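Local coordinates for vinylacetyl-CoA Delta-isomerase (PDB 6VJR), which probably acts on 4-hydroxybutyryl-CoA and vinylacetyl-CoA as a dehydratase and isomerase, using a bound flavin and a [4Fe-4S] cluster, at residues Leu470-Leu474 with Ala475-Asn479; Gln461-Val464 with Gly465-Lys468; Ser488-Phe491 with Lys492-Lys496. All coordinates share one frame; numbering follows the deposited sequence. Where two conformers were deposited one is given.

Contact 1. Residues Leu470-Leu474 with Ala475-Asn479; sequences LAKNL and AGITN
Lys472 O and Ile477 N meet at 2.9 Å in the bond that closes the C-terminal end of helix 464-475. One step earlier comes an i to i+4 bond of the last turn, Ala475 N to Ala471 O at 2.9 Å. A weak bond from Gly476 N to Asn473 O at 3.3 Å fills out the turn. Gly476 has positive phi (75°), and with two bonds reaching back into the final turn this is a Schellman motif, in which the chain leaves the helix and doubles back beside its last turn.

The reversal lays Ile477 against the flank of Lys472. Ile477 CB comes within 3.9 Å of Lys472 CB. Ile477 CG2 continues the contact along the lysine stem, 3.9 Å from Lys472 CG and 4.0 Å from Lys472 CD. This CG2 is the branch anti to the backbone N, which sets the methyl against CG and CD of the extended lysine. Ala475 CB lies 3.4 Å from Ala471 O, one turn back.

Farther out, Lys472 NZ reaches a salt bridge with Asp480, and Ala475 O accepts a hydrogen bond from Arg423 of the second subunit. Lys472 thus does two jobs: its carbonyl holds the turn and its aliphatic stem carries apolar packing. Its ammonium is paired just beyond the cap, which probably offsets the cost of keeping a lysine in a buried place.

Contact 2. Residues Gln461-Val464 with Gly465-Lys468; sequences QMQV and GYKK
Lys467 leans back along the first turn of helix 464-475 toward the carbonyls that precede it. Its CB lies 3.6 Å from Gln463 O, and CG comes closer to the same oxygen, at 3.3 Å. CD passes on to Met462 O, CE follows, and NZ ends in a weak hydrogen bond to Met462 O at 3.3 Å. The chain can span this distance because it is extended from CG outward, with CG beside its own backbone N (chi1 -66°).

Gln463 is the N-cap residue, with positive phi (49°) where the chain leaves helix 451-461 and enters the next. Its carbonyl receives Lys467 N at 3.0 Å, and Val464 O takes Lys468 N at 2.8 Å. The Gln463 side chain runs alongside Tyr466, pointing the same way; NE2 approaches ring atom CD2 of Tyr466 to 4.0 Å, with amide and ring planes 59° apart. On another flank Val464 CG1 meets Lys468 CD at 3.9 Å, where the lysine chain bends at chi3.

The short helix 489-494 packs beside the turn: Gln463 OE1 accepts Phe491 N, Lys467 touches Phe491, and Glu486, in the loop before that helix, accepts the N-H groups of Gly465 and Tyr466. Lys468 NZ pairs with Asp312 and Tyr466 OH bonds to Gln92, both of the second subunit, placing this junction of helices 451-461 and 464-475 at the subunit interface.

Contact 3. Residues Ser488-Phe491 with Lys492-Lys496; sequences SEYF and KRVFK
The short helix 489-494 near the C-terminus is held by i to i+4 bonds, and its side chains pair three or four residues apart. Arg493 N binds Glu489 O and Val494 N binds Tyr490 O, the latter at 2.8 Å. Phe495 N bonds to Phe491 O at 3.0 Å.

On the exposed side of the helix Glu489 and Lys492 form a salt bridge, OE1 to NZ at 3.0 Å. The ammonium arrives on the syn side of Glu489 OE1, 21° out of the carboxylate plane; the glutamate is folded at chi2 (-42°), which brings its carboxylate round to the extended lysine.

Arg493 lays one guanidinium face over Tyr490 CA, while NH2 sits at the edge of the tyrosine ring, 3.7 Å from Tyr490 CD1. NE of Arg493 forms a salt bridge with Asp358. Tyr490 OH bonds to Glu334 of the second subunit, where Phe337 packs on both Tyr490 and Val494.

Phe491 and Phe495 lie side by side, their ring planes at 35°, with Phe491 CD1 3.8 Å from Phe495 CE2. Lys89 of the second subunit makes a cation-pi contact with Phe495. One turn on from Tyr490, Val494 CG2 makes a CH-pi contact over one face of the Tyr490 ring, 3.6 Å from its centroid.

Overall arrangement
Along the chain contact 2 comes first, then contact 1, then contact 3. Contacts 2 and 1 follow each other almost directly in the sequence and mark the start and the end of helix 464-475, their centres about 14 Å apart. Contact 3 lies on the next helix, 489-494; its centre is about 12 Å from that of contact 2 but about 22 Å from that of contact 1. The chain therefore runs out along one helix and returns through a loop to pack beside its beginning, where contacts 2 and 3 touch directly. All three touch the second subunit, so this C-terminal part of the chain packs on that subunit, well away from the annotated cofactor and metal sites.

Contact 1. Residues Leu470-Leu474 with Ala475-Asn479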
ATOM      1  N   LEU A 470      -1.959  29.003  -4.028  1.00 11.88           N
ATOM      2  CA  LEU A 470      -2.456  28.802  -2.670  1.00 12.46           C
ATOM      3  C   LEU A 470      -1.296  28.720  -1.685  1.00 12.06           C
ATOM      4  O   LEU A 470      -1.388  29.269  -0.587  1.00 13.37           O
ATOM      5  CB  LEU A 470      -3.268  27.520  -2.548  1.00 13.81           C
ATOM      6  CG  LEU A 470      -4.560  27.425  -3.361  1.00 14.04           C
ATOM      7  CD1 LEU A 470      -5.116  26.022  -3.150  1.00 15.24           C
ATOM      8  CD2 LEU A 470      -5.572  28.464  -3.035  1.00 16.14           C
ATOM      9  N   ALA A 471      -0.297  27.931  -2.058  1.00 11.84           N
ATOM     10  CA  ALA A 471       0.841  27.678  -1.171  1.00 12.63           C
ATOM     11  C   ALA A 471       1.683  28.949  -0.991  1.00 12.67           C
ATOM     12  O   ALA A 471       2.037  29.314   0.140  1.00 13.99           O
ATOM     13  CB  ALA A 471       1.646  26.527  -1.684  1.00 12.91           C
ATOM     14  N   LYS A 472       1.950  29.647  -2.096  1.00 12.07           N
ATOM     15  CA  LYS A 472       2.679  30.911  -2.053  1.00 13.76           C
ATOM     16  C   LYS A 472       2.004  31.920  -1.129  1.00 13.92           C
ATOM     17  O   LYS A 472       2.658  32.540  -0.303  1.00 16.17           O
ATOM     18  CB  LYS A 472       2.926  31.492  -3.446  1.00 14.97           C
ATOM     19  CG  LYS A 472       3.948  30.720  -4.239  1.00 14.85           C
ATOM     20  CD  LYS A 472       4.169  31.282  -5.633  1.00 17.05           C
ATOM     21  CE  LYS A 472       5.118  30.499  -6.435  1.00 17.29           C
ATOM     22  NZ  LYS A 472       5.334  31.164  -7.729  1.00 19.29           N
ATOM     23  N   ASN A 473       0.680  32.030  -1.225  1.00 14.41           N
ATOM     24  CA  ASN A 473      -0.078  32.913  -0.345  1.00 15.07           C
ATOM     25  C   ASN A 473       0.219  32.592   1.127  1.00 14.47           C
ATOM     26  O   ASN A 473       0.505  33.491   1.915  1.00 16.73           O
ATOM     27  CB  ASN A 473      -1.562  32.779  -0.653  1.00 16.89           C
ATOM     28  CG  ASN A 473      -2.475  33.461   0.342  1.00 22.83           C
ATOM     29  OD1 ASN A 473      -3.361  32.823   0.953  1.00 26.82           O
ATOM     30  ND2 ASN A 473      -2.341  34.770   0.438  1.00 22.22           N
ATOM     31  N   LEU A 474       0.133  31.306   1.504  1.00 13.33           N
ATOM     32  CA  LEU A 474       0.283  30.935   2.899  1.00 13.92           C
ATOM     33  C   LEU A 474       1.721  31.089   3.370  1.00 14.44           C
ATOM     34  O   LEU A 474       1.910  31.336   4.536  1.00 14.55           O
ATOM     35  CB  LEU A 474      -0.304  29.568   3.159  1.00 13.68           C
ATOM     36  CG  LEU A 474      -1.818  29.556   2.994  1.00 13.52           C
ATOM     37  CD1 LEU A 474      -2.426  28.193   2.965  1.00 15.68           C
ATOM     38  CD2 LEU A 474      -2.497  30.355   4.065  1.00 14.51           C
ATOM     39  N   ALA A 475       2.694  30.934   2.473  1.00 13.70           N
ATOM     40  CA  ALA A 475       4.114  31.011   2.818  1.00 13.00           C
ATOM     41  C   ALA A 475       4.626  32.456   2.887  1.00 13.83           C
ATOM     42  O   ALA A 475       5.790  32.689   3.201  1.00 15.24           O
ATOM     43  CB  ALA A 475       4.907  30.244   1.802  1.00 13.18           C
ATOM     44  N   GLY A 476       3.774  33.403   2.441  1.00 14.78           N
ATOM     45  CA  GLY A 476       4.130  34.802   2.359  1.00 16.20           C
ATOM     46  C   GLY A 476       5.050  35.140   1.192  1.00 16.15           C
ATOM     47  O   GLY A 476       5.792  36.137   1.240  1.00 18.41           O
ATOM     48  N   ILE A 477       4.899  34.380   0.115  1.00 17.02           N
ATOM     49  CA  ILE A 477       5.583  34.641  -1.137  1.00 16.21           C
ATOM     50  C   ILE A 477       4.662  35.481  -2.020  1.00 17.98           C
ATOM     51  O   ILE A 477       3.558  35.062  -2.358  1.00 19.62           O
ATOM     52  CB  ILE A 477       5.913  33.312  -1.819  1.00 15.18           C
ATOM     53  CG1 ILE A 477       6.948  32.530  -1.027  1.00 14.09           C
ATOM     54  CG2 ILE A 477       6.367  33.577  -3.252  1.00 15.58           C
ATOM     55  CD1 ILE A 477       7.084  31.067  -1.440  1.00 14.53           C
ATOM     56  N   THR A 478       5.156  36.656  -2.407  1.00 20.88           N
ATOM     57  CA  THR A 478       4.340  37.594  -3.153  1.00 23.11           C
ATOM     58  C   THR A 478       4.963  38.078  -4.456  1.00 23.32           C
ATOM     59  O   THR A 478       4.222  38.628  -5.263  1.00 28.76           O
ATOM     60  CB  THR A 478       3.976  38.786  -2.265  1.00 26.53           C
ATOM     61  OG1 THR A 478       5.191  39.480  -1.956  1.00 29.19           O
ATOM     62  CG2 THR A 478       3.205  38.350  -1.033  1.00 27.40           C
ATOM     63  N   ASN A 479       6.268  37.903  -4.689  1.00 20.42           N
ATOM     64  CA  ASN A 479       6.904  38.612  -5.786  1.00 22.38           C
ATOM     65  C   ASN A 479       7.112  37.793  -7.060  1.00 22.63           C
ATOM     66  O   ASN A 479       7.738  38.315  -7.977  1.00 26.69           O
ATOM     67  CB  ASN A 479       8.210  39.260  -5.343  1.00 23.49           C
ATOM     68  CG  ASN A 479       9.326  38.286  -5.076  1.00 24.08           C
ATOM     69  OD1 ASN A 479       9.190  37.094  -5.328  1.00 24.91           O
ATOM     70  ND2 ASN A 479      10.435  38.786  -4.556  1.00 27.11           N
TER

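Contact 2. Residues Gln461-Val464 with Gly465-Lys468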
ATOM      1  N   GLN A 461      -6.084  18.181 -15.578  1.00 15.47           N
ATOM      2  CA  GLN A 461      -7.119  18.884 -14.853  1.00 15.22           C
ATOM      3  C   GLN A 461      -6.770  19.293 -13.421  1.00 14.72           C
ATOM      4  O   GLN A 461      -7.610  19.873 -12.747  1.00 14.47           O
ATOM      5  CB  GLN A 461      -8.313  17.914 -14.761  1.00 17.85           C
ATOM      6  CG  GLN A 461      -8.968  17.580 -16.091  1.00 21.83           C
ATOM      7  CD  GLN A 461     -10.109  16.618 -15.866  1.00 23.44           C
ATOM      8  OE1 GLN A 461     -11.268  16.997 -15.608  1.00 27.44           O
ATOM      9  NE2 GLN A 461      -9.766  15.345 -15.848  1.00 22.11           N
ATOM     10  N   MET A 462      -5.561  18.979 -12.940  1.00 14.27           N
ATOM     11  CA  MET A 462      -5.222  19.055 -11.531  1.00 14.50           C
ATOM     12  C   MET A 462      -4.807  20.458 -11.050  1.00 14.51           C
ATOM     13  O   MET A 462      -4.491  20.621  -9.854  1.00 16.04           O
ATOM     14  CB  MET A 462      -4.153  18.011 -11.213  1.00 15.21           C
ATOM     15  CG  MET A 462      -2.786  18.315 -11.705  1.00 17.79           C
ATOM     16  SD  MET A 462      -1.738  16.910 -11.262  1.00 21.47           S
ATOM     17  CE  MET A 462      -0.272  17.499 -12.107  1.00 23.22           C
ATOM     18  N   GLN A 463      -4.825  21.470 -11.925  1.00 14.50           N
ATOM     19  CA  GLN A 463      -4.681  22.890 -11.561  1.00 13.92           C
ATOM     20  C   GLN A 463      -3.478  23.131 -10.636  1.00 14.38           C
ATOM     21  O   GLN A 463      -3.577  23.758  -9.581  1.00 14.27           O
ATOM     22  CB  GLN A 463      -5.984  23.373 -10.936  1.00 14.70           C
ATOM     23  CG  GLN A 463      -7.103  23.416 -11.953  1.00 16.22           C
ATOM     24  CD  GLN A 463      -8.400  23.974 -11.424  1.00 15.42           C
ATOM     25  OE1 GLN A 463      -9.333  23.226 -11.104  1.00 19.03           O
ATOM     26  NE2 GLN A 463      -8.439  25.284 -11.280  1.00 16.75           N
ATOM     27  N   VAL A 464      -2.313  22.638 -11.072  1.00 14.17           N
ATOM     28  CA  VAL A 464      -1.063  22.841 -10.353  1.00 15.37           C
ATOM     29  C   VAL A 464      -0.752  24.328 -10.130  1.00 13.42           C
ATOM     30  O   VAL A 464      -0.344  24.712  -9.044  1.00 14.60           O
ATOM     31  CB  VAL A 464       0.117  22.170 -11.066  1.00 19.14           C
ATOM     32  CG1 VAL A 464       1.420  22.407 -10.320  1.00 22.57           C
ATOM     33  CG2 VAL A 464      -0.110  20.713 -11.211  1.00 21.65           C
ATOM     34  N   GLY A 465      -0.947  25.171 -11.159  1.00 14.10           N
ATOM     35  CA  GLY A 465      -0.638  26.574 -11.002  1.00 14.36           C
ATOM     36  C   GLY A 465      -1.511  27.248  -9.937  1.00 14.60           C
ATOM     37  O   GLY A 465      -1.015  28.077  -9.182  1.00 15.40           O
ATOM     38  N   TYR A 466      -2.829  26.931  -9.942  1.00 13.69           N
ATOM     39  CA  TYR A 466      -3.725  27.411  -8.919  1.00 14.49           C
ATOM     40  C   TYR A 466      -3.229  27.013  -7.538  1.00 12.45           C
ATOM     41  O   TYR A 466      -3.185  27.828  -6.621  1.00 13.88           O
ATOM     42  CB  TYR A 466      -5.136  26.884  -9.208  1.00 14.68           C
ATOM     43  CG  TYR A 466      -6.271  27.195  -8.241  1.00 17.54           C
ATOM     44  CD1 TYR A 466      -6.399  26.527  -7.030  1.00 18.17           C
ATOM     45  CD2 TYR A 466      -7.322  28.007  -8.613  1.00 21.57           C
ATOM     46  CE1 TYR A 466      -7.462  26.733  -6.170  1.00 22.36           C
ATOM     47  CE2 TYR A 466      -8.412  28.200  -7.769  1.00 25.04           C
ATOM     48  CZ  TYR A 466      -8.468  27.578  -6.531  1.00 24.67           C
ATOM     49  OH  TYR A 466      -9.535  27.709  -5.647  1.00 27.73           O
ATOM     50  N   LYS A 467      -2.851  25.746  -7.408  1.00 12.49           N
ATOM     51  CA  LYS A 467      -2.398  25.220  -6.123  1.00 12.51           C
ATOM     52  C   LYS A 467      -1.067  25.833  -5.656  1.00 12.59           C
ATOM     53  O   LYS A 467      -0.903  26.146  -4.476  1.00 12.41           O
ATOM     54  CB  LYS A 467      -2.324  23.689  -6.174  1.00 12.70           C
ATOM     55  CG  LYS A 467      -3.692  23.022  -6.347  1.00 13.23           C
ATOM     56  CD  LYS A 467      -3.655  21.507  -6.482  1.00 15.51           C
ATOM     57  CE  LYS A 467      -5.078  21.006  -6.640  1.00 17.43           C
ATOM     58  NZ  LYS A 467      -5.102  19.582  -6.811  1.00 22.28           N
ATOM     59  N   LYS A 468      -0.146  26.064  -6.595  1.00 12.51           N
ATOM     60  CA  LYS A 468       1.093  26.763  -6.285  1.00 13.10           C
ATOM     61  C   LYS A 468       0.794  28.130  -5.668  1.00 11.87           C
ATOM     62  O   LYS A 468       1.413  28.532  -4.693  1.00 13.89           O
ATOM     63  CB  LYS A 468       1.987  26.942  -7.514  1.00 13.40           C
ATOM     64  CG  LYS A 468       2.570  25.635  -8.011  1.00 14.05           C
ATOM     65  CD  LYS A 468       3.254  25.749  -9.356  1.00 17.47           C
ATOM     66  CE  LYS A 468       4.518  26.465  -9.287  1.00 20.08           C
ATOM     67  NZ  LYS A 468       5.119  26.650 -10.600  1.00 22.27           N
TER

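Contact 3. Residues Ser488-Phe491 with Lys492-Lys496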
ATOM      1  N   SER A 488      -9.066  25.121 -15.927  0.59 19.17           N
ATOM      2  CA  SER A 488      -9.489  25.491 -14.588  0.59 20.57           C
ATOM      3  C   SER A 488     -10.890  24.974 -14.280  0.59 19.12           C
ATOM      4  O   SER A 488     -11.489  25.366 -13.286  0.59 18.20           O
ATOM      5  CB  SER A 488      -9.424  26.973 -14.390  0.59 23.36           C
ATOM      6  OG  SER A 488     -10.353  27.617 -15.233  0.59 26.56           O
ATOM      7  N   GLU A 489     -11.373  24.022 -15.069  1.00 18.70           N
ATOM      8  CA  GLU A 489     -12.774  23.632 -15.006  1.00 19.55           C
ATOM      9  C   GLU A 489     -13.096  22.873 -13.726  1.00 17.30           C
ATOM     10  O   GLU A 489     -14.176  23.014 -13.192  1.00 19.68           O
ATOM     11  CB  GLU A 489     -13.166  22.853 -16.258  1.00 22.60           C
ATOM     12  CG  GLU A 489     -13.153  23.728 -17.510  1.00 24.11           C
ATOM     13  CD  GLU A 489     -13.758  25.126 -17.336  1.00 33.86           C
ATOM     14  OE1 GLU A 489     -12.976  26.142 -17.368  1.00 43.36           O
ATOM     15  OE2 GLU A 489     -15.004  25.218 -17.137  1.00 38.75           O
ATOM     16  N   TYR A 490     -12.139  22.134 -13.154  1.00 16.34           N
ATOM     17  CA  TYR A 490     -12.511  21.241 -12.048  1.00 15.80           C
ATOM     18  C   TYR A 490     -12.938  22.055 -10.830  1.00 15.76           C
ATOM     19  O   TYR A 490     -13.967  21.761 -10.190  1.00 15.80           O
ATOM     20  CB  TYR A 490     -11.403  20.259 -11.664  1.00 15.67           C
ATOM     21  CG  TYR A 490     -11.774  19.322 -10.505  1.00 14.59           C
ATOM     22  CD1 TYR A 490     -12.925  18.546 -10.498  1.00 15.36           C
ATOM     23  CD2 TYR A 490     -10.962  19.209  -9.386  1.00 15.92           C
ATOM     24  CE1 TYR A 490     -13.249  17.713  -9.426  1.00 14.71           C
ATOM     25  CE2 TYR A 490     -11.273  18.368  -8.319  1.00 15.46           C
ATOM     26  CZ  TYR A 490     -12.408  17.582  -8.347  1.00 14.87           C
ATOM     27  OH  TYR A 490     -12.789  16.735  -7.318  1.00 17.18           O
ATOM     28  N   PHE A 491     -12.109  23.041 -10.428  1.00 16.86           N
ATOM     29  CA  PHE A 491     -12.462  23.859  -9.271  1.00 17.03           C
ATOM     30  C   PHE A 491     -13.703  24.714  -9.515  1.00 17.25           C
ATOM     31  O   PHE A 491     -14.432  25.028  -8.555  1.00 19.25           O
ATOM     32  CB  PHE A 491     -11.289  24.630  -8.680  1.00 17.69           C
ATOM     33  CG  PHE A 491     -10.347  23.767  -7.868  1.00 17.48           C
ATOM     34  CD1 PHE A 491     -10.802  22.708  -7.114  1.00 20.12           C
ATOM     35  CD2 PHE A 491      -8.989  24.025  -7.859  1.00 19.37           C
ATOM     36  CE1 PHE A 491      -9.902  21.921  -6.374  1.00 21.12           C
ATOM     37  CE2 PHE A 491      -8.120  23.243  -7.094  1.00 20.46           C
ATOM     38  CZ  PHE A 491      -8.580  22.170  -6.401  1.00 19.24           C
ATOM     39  N   LYS A 492     -13.996  25.024 -10.772  1.00 18.02           N
ATOM     40  CA  LYS A 492     -15.276  25.654 -11.068  1.00 19.18           C
ATOM     41  C   LYS A 492     -16.442  24.744 -10.706  1.00 18.26           C
ATOM     42  O   LYS A 492     -17.429  25.230 -10.204  1.00 20.88           O
ATOM     43  CB  LYS A 492     -15.323  26.129 -12.513  1.00 20.75           C
ATOM     44  CG  LYS A 492     -14.383  27.276 -12.756  1.00 24.25           C
ATOM     45  CD  LYS A 492     -14.408  27.689 -14.216  1.00 29.38           C
ATOM     46  CE  LYS A 492     -13.360  28.659 -14.568  1.00 34.69           C
ATOM     47  NZ  LYS A 492     -13.363  28.742 -16.029  1.00 39.77           N
ATOM     48  N   ARG A 493     -16.335  23.443 -10.968  1.00 17.58           N
ATOM     49  CA  ARG A 493     -17.373  22.497 -10.587  1.00 18.00           C
ATOM     50  C   ARG A 493     -17.392  22.306  -9.063  1.00 17.99           C
ATOM     51  O   ARG A 493     -18.465  22.268  -8.410  1.00 20.29           O
ATOM     52  CB  ARG A 493     -17.206  21.182 -11.355  1.00 19.87           C
ATOM     53  CG  ARG A 493     -17.367  21.237 -12.870  1.00 21.92           C
ATOM     54  CD  ARG A 493     -17.415  19.835 -13.457  1.00 23.97           C
ATOM     55  NE  ARG A 493     -16.179  19.047 -13.312  1.00 24.65           N
ATOM     56  CZ  ARG A 493     -15.119  19.038 -14.139  1.00 25.82           C
ATOM     57  NH1 ARG A 493     -15.090  19.854 -15.184  1.00 29.66           N
ATOM     58  NH2 ARG A 493     -14.112  18.180 -13.950  1.00 24.46           N
ATOM     59  N   VAL A 494     -16.209  22.163  -8.479  1.00 16.63           N
ATOM     60  CA  VAL A 494     -16.125  21.880  -7.054  1.00 17.12           C
ATOM     61  C   VAL A 494     -16.779  22.985  -6.229  1.00 17.74           C
ATOM     62  O   VAL A 494     -17.522  22.703  -5.280  1.00 20.22           O
ATOM     63  CB  VAL A 494     -14.660  21.652  -6.627  1.00 16.24           C
ATOM     64  CG1 VAL A 494     -14.480  21.725  -5.108  1.00 18.43           C
ATOM     65  CG2 VAL A 494     -14.132  20.334  -7.169  1.00 17.31           C
ATOM     66  N   PHE A 495     -16.532  24.245  -6.595  1.00 17.40           N
ATOM     67  CA  PHE A 495     -17.023  25.372  -5.811  1.00 17.86           C
ATOM     68  C   PHE A 495     -18.311  26.003  -6.362  1.00 20.23           C
ATOM     69  O   PHE A 495     -18.742  27.029  -5.852  1.00 22.03           O
ATOM     70  CB  PHE A 495     -15.906  26.400  -5.644  1.00 18.48           C
ATOM     71  CG  PHE A 495     -14.718  25.851  -4.852  1.00 17.35           C
ATOM     72  CD1 PHE A 495     -14.862  25.320  -3.568  1.00 15.62           C
ATOM     73  CD2 PHE A 495     -13.463  25.802  -5.423  1.00 17.04           C
ATOM     74  CE1 PHE A 495     -13.772  24.785  -2.881  1.00 15.80           C
ATOM     75  CE2 PHE A 495     -12.379  25.275  -4.721  1.00 16.99           C
ATOM     76  CZ  PHE A 495     -12.549  24.765  -3.457  1.00 16.49           C
ATOM     77  N   LYS A 496     -18.925  25.396  -7.367  1.00 19.67           N
ATOM     78  CA  LYS A 496     -20.193  25.870  -7.922  1.00 20.51           C
ATOM     79  C   LYS A 496     -21.233  25.915  -6.808  1.00 23.11           C
ATOM     80  O   LYS A 496     -21.442  24.910  -6.119  1.00 23.81           O
ATOM     81  CB  LYS A 496     -20.679  24.969  -9.057  1.00 22.45           C
ATOM     82  CG  LYS A 496     -21.845  25.485  -9.869  1.00 25.46           C
ATOM     83  CD  LYS A 496     -22.163  24.521 -11.010  1.00 32.00           C
ATOM     84  CE  LYS A 496     -23.214  25.012 -11.933  1.00 37.43           C
ATOM     85  NZ  LYS A 496     -23.764  23.920 -12.740  1.00 42.93           N
TER